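Monosaccharide-transporting ATPase (Actinobacillus succinogenes, PDB 5DTE) is a periplasmic solute-binding protein that holds D-allose in its cleft and probably delivers the sugar to an ABC transporter in the inner membrane. Local coordinates at residues Val85-Ile96 / Ile110-Asp120; Lys130-Asn138 / Ile292-Pro300. All coordinates share one frame; numbering follows the deposited sequence.

Contact 1. Residues Val85-Ile96 / Ile110-Asp120; sequences VDAIIVTPNDSI and IPIIDLDVRLD. With ALL (beta-D-allopyranose), chain E.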
loop_
_atom_site.group_PDB
_atom_site.type_symbol
_atom_site.label_atom_id
_atom_site.label_comp_id
_atom_site.label_asym_id
_atom_site.label_seq_id
_atom_site.Cartn_x
_atom_site.Cartn_y
_atom_site.Cartn_z
ATOM N N VAL A 85 -16.887 -21.057 0.918
ATOM C CA VAL A 85 -15.958 -20.872 -0.171
ATOM C C VAL A 85 -14.676 -21.687 0.160
ATOM O O VAL A 85 -14.457 -22.072 1.319
ATOM C CB VAL A 85 -15.717 -19.351 -0.360
ATOM C CG1 VAL A 85 -14.697 -18.830 0.633
ATOM C CG2 VAL A 85 -15.362 -19.006 -1.782
ATOM N N ASP A 86 -13.849 -21.993 -0.834
ATOM C CA ASP A 86 -12.694 -22.871 -0.583
ATOM C C ASP A 86 -11.526 -22.155 0.123
ATOM O O ASP A 86 -10.875 -22.729 1.005
ATOM C CB ASP A 86 -12.221 -23.499 -1.896
ATOM C CG ASP A 86 -13.234 -24.477 -2.470
ATOM O OD1 ASP A 86 -13.700 -25.373 -1.727
ATOM O OD2 ASP A 86 -13.572 -24.345 -3.664
ATOM N N ALA A 87 -11.264 -20.911 -0.277
ATOM C CA ALA A 87 -10.343 -20.029 0.449
ATOM C C ALA A 87 -10.766 -18.554 0.358
ATOM O O ALA A 87 -11.549 -18.163 -0.517
ATOM C CB ALA A 87 -8.921 -20.191 -0.070
ATOM N N ILE A 88 -10.235 -17.744 1.270
ATOM C CA ILE A 88 -10.428 -16.300 1.226
ATOM C C ILE A 88 -9.101 -15.516 1.289
ATOM O O ILE A 88 -8.238 -15.765 2.128
ATOM C CB ILE A 88 -11.332 -15.827 2.375
ATOM C CG1 ILE A 88 -12.503 -16.784 2.567
ATOM C CG2 ILE A 88 -11.832 -14.433 2.110
ATOM C CD1 ILE A 88 -13.275 -16.500 3.812
ATOM N N ILE A 89 -8.957 -14.569 0.374
ATOM C CA ILE A 89 -7.887 -13.593 0.423
ATOM C C ILE A 89 -8.515 -12.244 0.746
ATOM O O ILE A 89 -9.338 -11.736 -0.019
ATOM C CB ILE A 89 -7.130 -13.514 -0.908
ATOM C CG1 ILE A 89 -6.554 -14.884 -1.252
ATOM C CG2 ILE A 89 -6.044 -12.436 -0.854
ATOM C CD1 ILE A 89 -6.176 -15.055 -2.709
ATOM N N VAL A 90 -8.144 -11.665 1.879
ATOM C CA VAL A 90 -8.707 -10.387 2.261
ATOM C C VAL A 90 -7.607 -9.364 2.553
ATOM O O VAL A 90 -6.547 -9.695 3.102
ATOM C CB VAL A 90 -9.655 -10.530 3.483
ATOM C CG1 VAL A 90 -8.876 -10.758 4.768
ATOM C CG2 VAL A 90 -10.513 -9.309 3.617
ATOM N N THR A 91 -7.871 -8.127 2.128
ATOM C CA THR A 91 -7.050 -6.956 2.413
ATOM C C THR A 91 -7.778 -6.135 3.465
ATOM O O THR A 91 -8.616 -5.299 3.123
ATOM C CB THR A 91 -6.842 -6.098 1.176
ATOM O OG1 THR A 91 -8.087 -5.466 0.845
ATOM C CG2 THR A 91 -6.406 -6.961 0.002
ATOM N N PRO A 92 -7.483 -6.392 4.750
ATOM C CA PRO A 92 -8.205 -5.808 5.882
ATOM C C PRO A 92 -8.314 -4.288 5.876
ATOM O O PRO A 92 -7.696 -3.609 5.069
ATOM C CB PRO A 92 -7.389 -6.281 7.083
ATOM C CG PRO A 92 -6.906 -7.592 6.658
ATOM C CD PRO A 92 -6.535 -7.421 5.207
ATOM N N ASN A 93 -9.106 -3.799 6.824
ATOM C CA ASN A 93 -9.660 -2.460 6.856
ATOM C C ASN A 93 -9.404 -1.865 8.220
ATOM O O ASN A 93 -9.833 -0.756 8.538
ATOM C CB ASN A 93 -11.164 -2.518 6.592
ATOM C CG ASN A 93 -11.576 -1.677 5.429
ATOM O OD1 ASN A 93 -10.797 -0.851 4.953
ATOM N ND2 ASN A 93 -12.810 -1.863 4.962
ATOM N N ASP A 94 -8.696 -2.639 9.025
ATOM C CA ASP A 94 -8.575 -2.381 10.440
ATOM C C ASP A 94 -7.741 -3.522 11.012
ATOM O O ASP A 94 -8.050 -4.687 10.779
ATOM C CB ASP A 94 -9.963 -2.308 11.076
ATOM C CG ASP A 94 -9.940 -1.718 12.450
ATOM O OD1 ASP A 94 -10.684 -0.735 12.659
ATOM O OD2 ASP A 94 -9.206 -2.242 13.319
ATOM N N SER A 95 -6.679 -3.212 11.740
ATOM C CA SER A 95 -5.741 -4.265 12.122
ATOM C C SER A 95 -6.358 -5.222 13.142
ATOM O O SER A 95 -5.918 -6.372 13.298
ATOM C CB SER A 95 -4.443 -3.655 12.669
ATOM O OG SER A 95 -4.709 -2.624 13.609
ATOM N N ILE A 96 -7.404 -4.751 13.811
ATOM C CA ILE A 96 -7.958 -5.464 14.948
ATOM C C ILE A 96 -9.370 -5.991 14.705
ATOM O O ILE A 96 -9.696 -7.114 15.092
ATOM C CB ILE A 96 -7.932 -4.553 16.170
ATOM C CG1 ILE A 96 -6.475 -4.237 16.499
ATOM C CG2 ILE A 96 -8.673 -5.186 17.345
ATOM C CD1 ILE A 96 -6.263 -3.560 17.814
ATOM N N ILE A 110 -11.706 -23.074 6.817
ATOM C CA ILE A 110 -11.407 -22.352 5.584
ATOM C C ILE A 110 -10.086 -21.591 5.714
ATOM O O ILE A 110 -9.964 -20.695 6.553
ATOM C CB ILE A 110 -12.532 -21.346 5.243
ATOM C CG1 ILE A 110 -13.890 -22.047 5.201
ATOM C CG2 ILE A 110 -12.229 -20.587 3.938
ATOM C CD1 ILE A 110 -15.042 -21.145 4.725
ATOM N N PRO A 111 -9.075 -21.972 4.922
ATOM C CA PRO A 111 -7.834 -21.190 4.901
ATOM C C PRO A 111 -8.077 -19.733 4.504
ATOM O O PRO A 111 -9.007 -19.436 3.750
ATOM C CB PRO A 111 -6.975 -21.904 3.852
ATOM C CG PRO A 111 -7.734 -23.149 3.451
ATOM C CD PRO A 111 -8.872 -23.328 4.402
ATOM N N ILE A 112 -7.245 -18.831 5.007
ATOM C CA ILE A 112 -7.502 -17.425 4.824
ATOM C C ILE A 112 -6.206 -16.623 4.893
ATOM O O ILE A 112 -5.427 -16.744 5.833
ATOM C CB ILE A 112 -8.526 -16.925 5.880
ATOM C CG1 ILE A 112 -8.837 -15.442 5.683
ATOM C CG2 ILE A 112 -8.045 -17.188 7.302
ATOM C CD1 ILE A 112 -10.029 -14.959 6.491
ATOM N N ILE A 113 -5.986 -15.812 3.870
ATOM C CA ILE A 113 -4.755 -15.043 3.717
ATOM C C ILE A 113 -4.984 -13.566 3.972
ATOM O O ILE A 113 -5.790 -12.926 3.305
ATOM C CB ILE A 113 -4.144 -15.186 2.287
ATOM C CG1 ILE A 113 -3.868 -16.651 1.952
ATOM C CG2 ILE A 113 -2.876 -14.370 2.170
ATOM C CD1 ILE A 113 -3.346 -17.470 3.144
ATOM N N ASP A 114 -4.253 -13.022 4.929
ATOM C CA ASP A 114 -4.311 -11.603 5.207
ATOM C C ASP A 114 -3.362 -10.855 4.240
ATOM O O ASP A 114 -2.139 -10.897 4.391
ATOM C CB ASP A 114 -3.968 -11.373 6.684
ATOM C CG ASP A 114 -3.586 -9.942 6.994
ATOM O OD1 ASP A 114 -4.178 -9.031 6.386
ATOM O OD2 ASP A 114 -2.686 -9.733 7.847
ATOM N N LEU A 115 -3.939 -10.189 3.238
ATOM C CA LEU A 115 -3.163 -9.459 2.224
ATOM C C LEU A 115 -3.071 -7.965 2.540
ATOM O O LEU A 115 -3.978 -7.414 3.148
ATOM C CB LEU A 115 -3.787 -9.662 0.831
ATOM C CG LEU A 115 -3.209 -8.990 -0.424
ATOM C CD1 LEU A 115 -1.820 -9.524 -0.742
ATOM C CD2 LEU A 115 -4.124 -9.204 -1.626
ATOM N N ASP A 116 -1.959 -7.342 2.141
ATOM C CA ASP A 116 -1.708 -5.880 2.209
ATOM C C ASP A 116 -1.580 -5.259 3.608
ATOM O O ASP A 116 -0.479 -4.899 4.036
ATOM C CB ASP A 116 -2.795 -5.101 1.447
ATOM C CG ASP A 116 -2.467 -3.609 1.311
ATOM O OD1 ASP A 116 -1.287 -3.269 1.047
ATOM O OD2 ASP A 116 -3.388 -2.776 1.470
ATOM N N VAL A 117 -2.714 -5.084 4.283
ATOM C CA VAL A 117 -2.750 -4.467 5.603
ATOM C C VAL A 117 -2.627 -5.549 6.675
ATOM O O VAL A 117 -3.371 -6.523 6.669
ATOM C CB VAL A 117 -4.040 -3.644 5.786
ATOM C CG1 VAL A 117 -4.214 -3.207 7.235
ATOM C CG2 VAL A 117 -4.049 -2.432 4.828
ATOM N N ARG A 118 -1.661 -5.395 7.578
ATOM C CA ARG A 118 -1.344 -6.467 8.521
ATOM C C ARG A 118 -2.120 -6.342 9.821
ATOM O O ARG A 118 -2.136 -5.265 10.451
ATOM C CB ARG A 118 0.153 -6.502 8.818
ATOM C CG ARG A 118 0.600 -7.744 9.584
ATOM C CD ARG A 118 2.123 -7.763 9.795
ATOM N NE ARG A 118 2.509 -8.490 11.005
ATOM C CZ ARG A 118 2.586 -9.816 11.092
ATOM N NH1 ARG A 118 2.934 -10.390 12.239
ATOM N NH2 ARG A 118 2.307 -10.573 10.038
ATOM N N LEU A 119 -2.760 -7.452 10.209
ATOM C CA LEU A 119 -3.506 -7.543 11.468
ATOM C C LEU A 119 -2.585 -7.345 12.694
ATOM O O LEU A 119 -1.411 -7.716 12.671
ATOM C CB LEU A 119 -4.240 -8.890 11.579
ATOM C CG LEU A 119 -5.282 -9.374 10.555
ATOM C CD1 LEU A 119 -5.940 -10.658 11.042
ATOM C CD2 LEU A 119 -6.341 -8.339 10.240
ATOM N N ASP A 120 -3.127 -6.753 13.757
ATOM C CA ASP A 120 -2.363 -6.499 14.978
ATOM C C ASP A 120 -1.791 -7.798 15.537
ATOM O O ASP A 120 -2.546 -8.701 15.891
ATOM C CB ASP A 120 -3.246 -5.821 16.028
ATOM C CG ASP A 120 -2.471 -4.869 16.914
ATOM O OD1 ASP A 120 -1.869 -3.915 16.375
ATOM O OD2 ASP A 120 -2.464 -5.075 18.147
HETATM C C1 ALL E . -2.278 0.751 1.116
HETATM C C2 ALL E . -1.641 0.011 -0.044
HETATM C C3 ALL E . -1.483 0.868 -1.244
HETATM C C4 ALL E . -2.723 1.642 -1.565
HETATM C C5 ALL E . -3.100 2.458 -0.340
HETATM C C6 ALL E . -4.207 3.432 -0.580
HETATM O O1 ALL E . -2.628 -0.110 2.128
HETATM O O2 ALL E . -0.327 -0.415 0.379
HETATM O O3 ALL E . -0.411 1.829 -0.994
HETATM O O4 ALL E . -2.491 2.502 -2.691
HETATM O O5 ALL E . -3.492 1.512 0.696
HETATM O O6 ALL E . -5.425 2.730 -0.712
#
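Ile88 and Val90 are hydrogen-bonded to Pro111, Ile113 and Leu115, four backbone bonds in a parallel ladder. The axes of strands 87-90 and 112-115 run 4.8 Å apart at 10°. Ile88 N bonds to Pro111 O at 3.2 Å, and Leu115 N closes the ladder on Val90 O at 2.7 Å. Beyond the strands the two segments meet again, where Asp120 N binds Ser95 O from above the carbonyl plane (2.9 Å).

Ile88, Val90 and Ile112 lie on one face of the sheet, where Phe102 of helix 99-105 covers Val90 and Ile112. Ile89 lies on the other face, under helix 272-287. Its CG2 meets Leu115 CD2 at 3.8 Å. Leu115 CD2 also touches Thr91 CG2, the two side chains lying side by side. The Pro92 ring sits crosswise to the Asp114 side chain and touches Leu119 CD2 through CG (3.7 Å). Asp114 OD2 accepts from Leu119 N on the syn side, 34° out of the carboxylate plane, which ties the turn after the strand back to it.

Asp116 extends its carboxylate to the sugar, with CG anti to the backbone N (chi1 -171°). OD2 takes allose O1 at 2.8 Å and OD1 takes O2 at 3.1 Å, a two-point grip. Strand 87-90, helix 99-105 and strand 112-115 form a beta-alpha-beta unit, with the sugar site at the C-terminal end of its second strand.

Contact 2. Residues Lys130-Asn138 / Ile292-Pro300; sequences KFNYVGVDN and IPSVYYVDP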
loop_
_atom_site.group_PDB
_atom_site.type_symbol
_atom_site.label_atom_id
_atom_site.label_comp_id
_atom_site.label_asym_id
_atom_site.label_seq_id
_atom_site.Cartn_x
_atom_site.Cartn_y
_atom_site.Cartn_z
ATOM N N LYS A 130 -3.889 -17.914 14.954
ATOM C CA LYS A 130 -2.794 -18.063 14.007
ATOM C C LYS A 130 -3.268 -17.566 12.646
ATOM O O LYS A 130 -4.284 -18.046 12.126
ATOM C CB LYS A 130 -2.331 -19.513 13.908
ATOM C CG LYS A 130 -2.070 -20.208 15.240
ATOM C CD LYS A 130 -1.295 -19.358 16.238
ATOM C CE LYS A 130 -1.162 -20.097 17.568
ATOM N NZ LYS A 130 -0.649 -19.253 18.684
ATOM N N PHE A 131 -2.556 -16.596 12.082
ATOM C CA PHE A 131 -2.954 -16.032 10.800
ATOM C C PHE A 131 -1.751 -15.801 9.908
ATOM O O PHE A 131 -0.627 -15.685 10.385
ATOM C CB PHE A 131 -3.712 -14.729 11.008
ATOM C CG PHE A 131 -2.826 -13.554 11.310
ATOM C CD1 PHE A 131 -2.561 -12.596 10.339
ATOM C CD2 PHE A 131 -2.258 -13.401 12.560
ATOM C CE1 PHE A 131 -1.740 -11.502 10.614
ATOM C CE2 PHE A 131 -1.445 -12.313 12.838
ATOM C CZ PHE A 131 -1.185 -11.361 11.862
ATOM N N ASN A 132 -1.988 -15.722 8.605
ATOM C CA ASN A 132 -0.895 -15.670 7.645
ATOM C C ASN A 132 -0.970 -14.423 6.773
ATOM O O ASN A 132 -1.989 -14.194 6.125
ATOM C CB ASN A 132 -0.918 -16.930 6.782
ATOM C CG ASN A 132 -1.012 -18.205 7.610
ATOM O OD1 ASN A 132 0.002 -18.754 8.048
ATOM N ND2 ASN A 132 -2.240 -18.676 7.837
ATOM N N TYR A 133 0.098 -13.621 6.758
ATOM C CA TYR A 133 0.128 -12.358 5.997
ATOM C C TYR A 133 0.986 -12.460 4.743
ATOM O O TYR A 133 1.903 -13.283 4.662
ATOM C CB TYR A 133 0.629 -11.207 6.893
ATOM C CG TYR A 133 0.943 -9.838 6.240
ATOM C CD1 TYR A 133 -0.071 -8.937 5.894
ATOM C CD2 TYR A 133 2.268 -9.425 6.044
ATOM C CE1 TYR A 133 0.228 -7.685 5.336
ATOM C CE2 TYR A 133 2.572 -8.189 5.493
ATOM C CZ TYR A 133 1.558 -7.313 5.139
ATOM O OH TYR A 133 1.899 -6.074 4.584
ATOM N N VAL A 134 0.653 -11.627 3.760
ATOM C CA VAL A 134 1.480 -11.413 2.575
ATOM C C VAL A 134 1.482 -9.923 2.235
ATOM O O VAL A 134 0.408 -9.353 2.026
ATOM C CB VAL A 134 0.963 -12.206 1.356
ATOM C CG1 VAL A 134 1.713 -11.792 0.079
ATOM C CG2 VAL A 134 1.082 -13.684 1.598
ATOM N N GLY A 135 2.667 -9.297 2.185
ATOM C CA GLY A 135 2.768 -7.893 1.794
ATOM C C GLY A 135 4.153 -7.370 1.462
ATOM O O GLY A 135 4.877 -7.958 0.657
ATOM N N VAL A 136 4.489 -6.230 2.058
ATOM C CA VAL A 136 5.846 -5.670 2.051
ATOM C C VAL A 136 6.160 -5.001 3.399
ATOM O O VAL A 136 5.261 -4.714 4.195
ATOM C CB VAL A 136 6.086 -4.616 0.918
ATOM C CG1 VAL A 136 6.288 -5.291 -0.422
ATOM C CG2 VAL A 136 4.979 -3.564 0.859
ATOM N N ASP A 137 7.445 -4.785 3.665
ATOM C CA ASP A 137 7.855 -3.941 4.777
ATOM C C ASP A 137 7.613 -2.499 4.359
ATOM O O ASP A 137 8.367 -1.950 3.560
ATOM C CB ASP A 137 9.329 -4.177 5.128
ATOM C CG ASP A 137 9.638 -3.905 6.587
ATOM O OD1 ASP A 137 9.106 -2.923 7.131
ATOM O OD2 ASP A 137 10.406 -4.682 7.194
ATOM N N ASN A 138 6.538 -1.895 4.856
ATOM C CA ASN A 138 6.211 -0.534 4.444
ATOM C C ASN A 138 7.122 0.456 5.150
ATOM O O ASN A 138 7.368 1.551 4.649
ATOM C CB ASN A 138 4.736 -0.213 4.703
ATOM C CG ASN A 138 3.790 -1.018 3.814
ATOM O OD1 ASN A 138 3.958 -1.081 2.597
ATOM N ND2 ASN A 138 2.800 -1.643 4.423
ATOM N N ILE A 292 2.782 -22.867 5.172
ATOM C CA ILE A 292 3.212 -21.600 4.606
ATOM C C ILE A 292 3.858 -20.775 5.725
ATOM O O ILE A 292 3.550 -20.993 6.900
ATOM C CB ILE A 292 2.024 -20.797 3.982
ATOM C CG1 ILE A 292 0.900 -20.619 5.005
ATOM C CG2 ILE A 292 1.514 -21.433 2.690
ATOM C CD1 ILE A 292 -0.235 -19.788 4.513
ATOM N N PRO A 293 4.753 -19.825 5.372
ATOM C CA PRO A 293 5.264 -18.869 6.362
ATOM C C PRO A 293 4.133 -18.020 6.976
ATOM O O PRO A 293 3.106 -17.828 6.314
ATOM C CB PRO A 293 6.225 -17.999 5.541
ATOM C CG PRO A 293 5.735 -18.138 4.112
ATOM C CD PRO A 293 5.304 -19.563 4.028
ATOM N N SER A 294 4.296 -17.535 8.211
ATOM C CA SER A 294 3.284 -16.656 8.801
ATOM C C SER A 294 3.327 -15.269 8.181
ATOM O O SER A 294 2.317 -14.557 8.168
ATOM C CB SER A 294 3.451 -16.545 10.311
ATOM O OG SER A 294 2.705 -17.554 10.954
ATOM N N VAL A 295 4.506 -14.893 7.683
ATOM C CA VAL A 295 4.712 -13.618 6.992
ATOM C C VAL A 295 5.496 -13.809 5.697
ATOM O O VAL A 295 6.439 -14.577 5.649
ATOM C CB VAL A 295 5.473 -12.612 7.865
ATOM C CG1 VAL A 295 5.455 -11.216 7.220
ATOM C CG2 VAL A 295 4.880 -12.567 9.250
ATOM N N TYR A 296 5.101 -13.111 4.643
ATOM C CA TYR A 296 5.865 -13.127 3.401
ATOM C C TYR A 296 5.876 -11.694 2.872
ATOM O O TYR A 296 4.828 -11.103 2.560
ATOM C CB TYR A 296 5.279 -14.137 2.389
ATOM C CG TYR A 296 5.878 -14.122 0.994
ATOM C CD1 TYR A 296 6.744 -15.133 0.565
ATOM C CD2 TYR A 296 5.564 -13.099 0.092
ATOM C CE1 TYR A 296 7.294 -15.113 -0.723
ATOM C CE2 TYR A 296 6.103 -13.065 -1.181
ATOM C CZ TYR A 296 6.959 -14.070 -1.587
ATOM O OH TYR A 296 7.463 -14.005 -2.868
ATOM N N TYR A 297 7.085 -11.146 2.823
ATOM C CA TYR A 297 7.379 -9.815 2.314
ATOM C C TYR A 297 7.997 -9.913 0.921
ATOM O O TYR A 297 9.133 -10.370 0.787
ATOM C CB TYR A 297 8.361 -9.080 3.230
ATOM C CG TYR A 297 7.825 -8.532 4.534
ATOM C CD1 TYR A 297 6.586 -7.913 4.598
ATOM C CD2 TYR A 297 8.577 -8.618 5.704
ATOM C CE1 TYR A 297 6.101 -7.398 5.794
ATOM C CE2 TYR A 297 8.099 -8.116 6.906
ATOM C CZ TYR A 297 6.856 -7.507 6.942
ATOM O OH TYR A 297 6.374 -6.988 8.122
ATOM N N VAL A 298 7.253 -9.486 -0.099
ATOM C CA VAL A 298 7.799 -9.299 -1.439
ATOM C C VAL A 298 8.902 -8.248 -1.336
ATOM O O VAL A 298 8.858 -7.395 -0.435
ATOM C CB VAL A 298 6.686 -8.881 -2.446
ATOM C CG1 VAL A 298 7.193 -7.908 -3.476
ATOM C CG2 VAL A 298 6.126 -10.093 -3.133
ATOM N N ASP A 299 9.908 -8.325 -2.208
ATOM C CA ASP A 299 10.984 -7.332 -2.186
ATOM C C ASP A 299 10.749 -6.187 -3.170
ATOM O O ASP A 299 10.855 -6.364 -4.379
ATOM C CB ASP A 299 12.331 -8.011 -2.444
ATOM C CG ASP A 299 12.738 -8.923 -1.295
ATOM O OD1 ASP A 299 12.516 -8.527 -0.129
ATOM O OD2 ASP A 299 13.262 -10.030 -1.552
ATOM N N PRO A 300 10.444 -4.995 -2.635
ATOM C CA PRO A 300 10.051 -3.820 -3.421
ATOM C C PRO A 300 11.172 -3.318 -4.314
ATOM O O PRO A 300 12.331 -3.607 -4.041
ATOM C CB PRO A 300 9.714 -2.786 -2.347
ATOM C CG PRO A 300 10.568 -3.182 -1.190
ATOM C CD PRO A 300 10.581 -4.673 -1.205
HETATM O O HOH W 1 9.703 -5.566 2.163
#
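Tyr133 and Gly135 carry the backbone bonding between 130-138 and 292-300. Strands 132-135 and 295-297 are parallel, with axes 4.8 Å apart and 4° between them. Tyr133 N gives a nearly straight bond to Ser294 O (2.8 Å, 173° at the hydrogen). Gly135 N reaches Tyr296 O at 2.8 Å, and Val298 N returns to Gly135 O at 2.9 Å. Between them, the bond from Tyr296 N to Tyr133 O is weak.

Ring contacts gather on the face that bears Tyr133, Val295 and Tyr297. The Tyr133 ring has CG anti to the backbone N (chi1 171°) and meets its neighbours on 292-300 with its edge. Its CD2 touches Val295 CG1 at 3.8 Å, while CE2 meets Tyr297 CE1. Gly135 N lies over one face of the same ring. The Tyr297 ring has Val295 CG1 over the centre of one face and Asp137 CA over the opposite face, nearer the rim. Asp116 O takes the hydroxyl of Tyr133 as a hydrogen-bond partner.

On the other face Val134 and Tyr296 lie side by side, CG1 of the valine nearest CD2 of the tyrosine. Ile278 of helix 272-287 packs on both. Past the strands, Val136 CG1 meets Val298 CG1 at 4.1 Å. Near the start of the pairing, Ile292 CD1 sits against the Asn132 amide, 3.6 Å from its CG, the two side chains crossing at about a right angle.

One water joins the two segments past the strands. It accepts from Asp137 N at 2.8 Å and donates to Val298 O.

Backbone hydrogen bonds and side-chain packing, with no salt bridge across the two segments, hold strand 295-297 at one margin of the sheet. The water extends this link to Asp137, the N-cap residue of helix 138-152.

In the fold
Contacts 1 and 2 lie in series along the chain, and their centres are 11 Å apart. Both belong to the six-stranded parallel sheet, ordered 58-63, 28-33, 87-90, 112-115, 132-135, 295-297. Strands 112-115 and 132-135 are neighbours in it, and Asp114 N and Asn132 O probably bond across them. Helix 272-287 packs against both contacts. Contact 1 joins strands close in sequence. Contact 2 brings back 292-300 after the chain has built the four-stranded sheet, as expected for a two-lobed sugar-binding protein. Arg174 and Asp250, which come between the two segments of contact 2 along the chain, also bond the sugar.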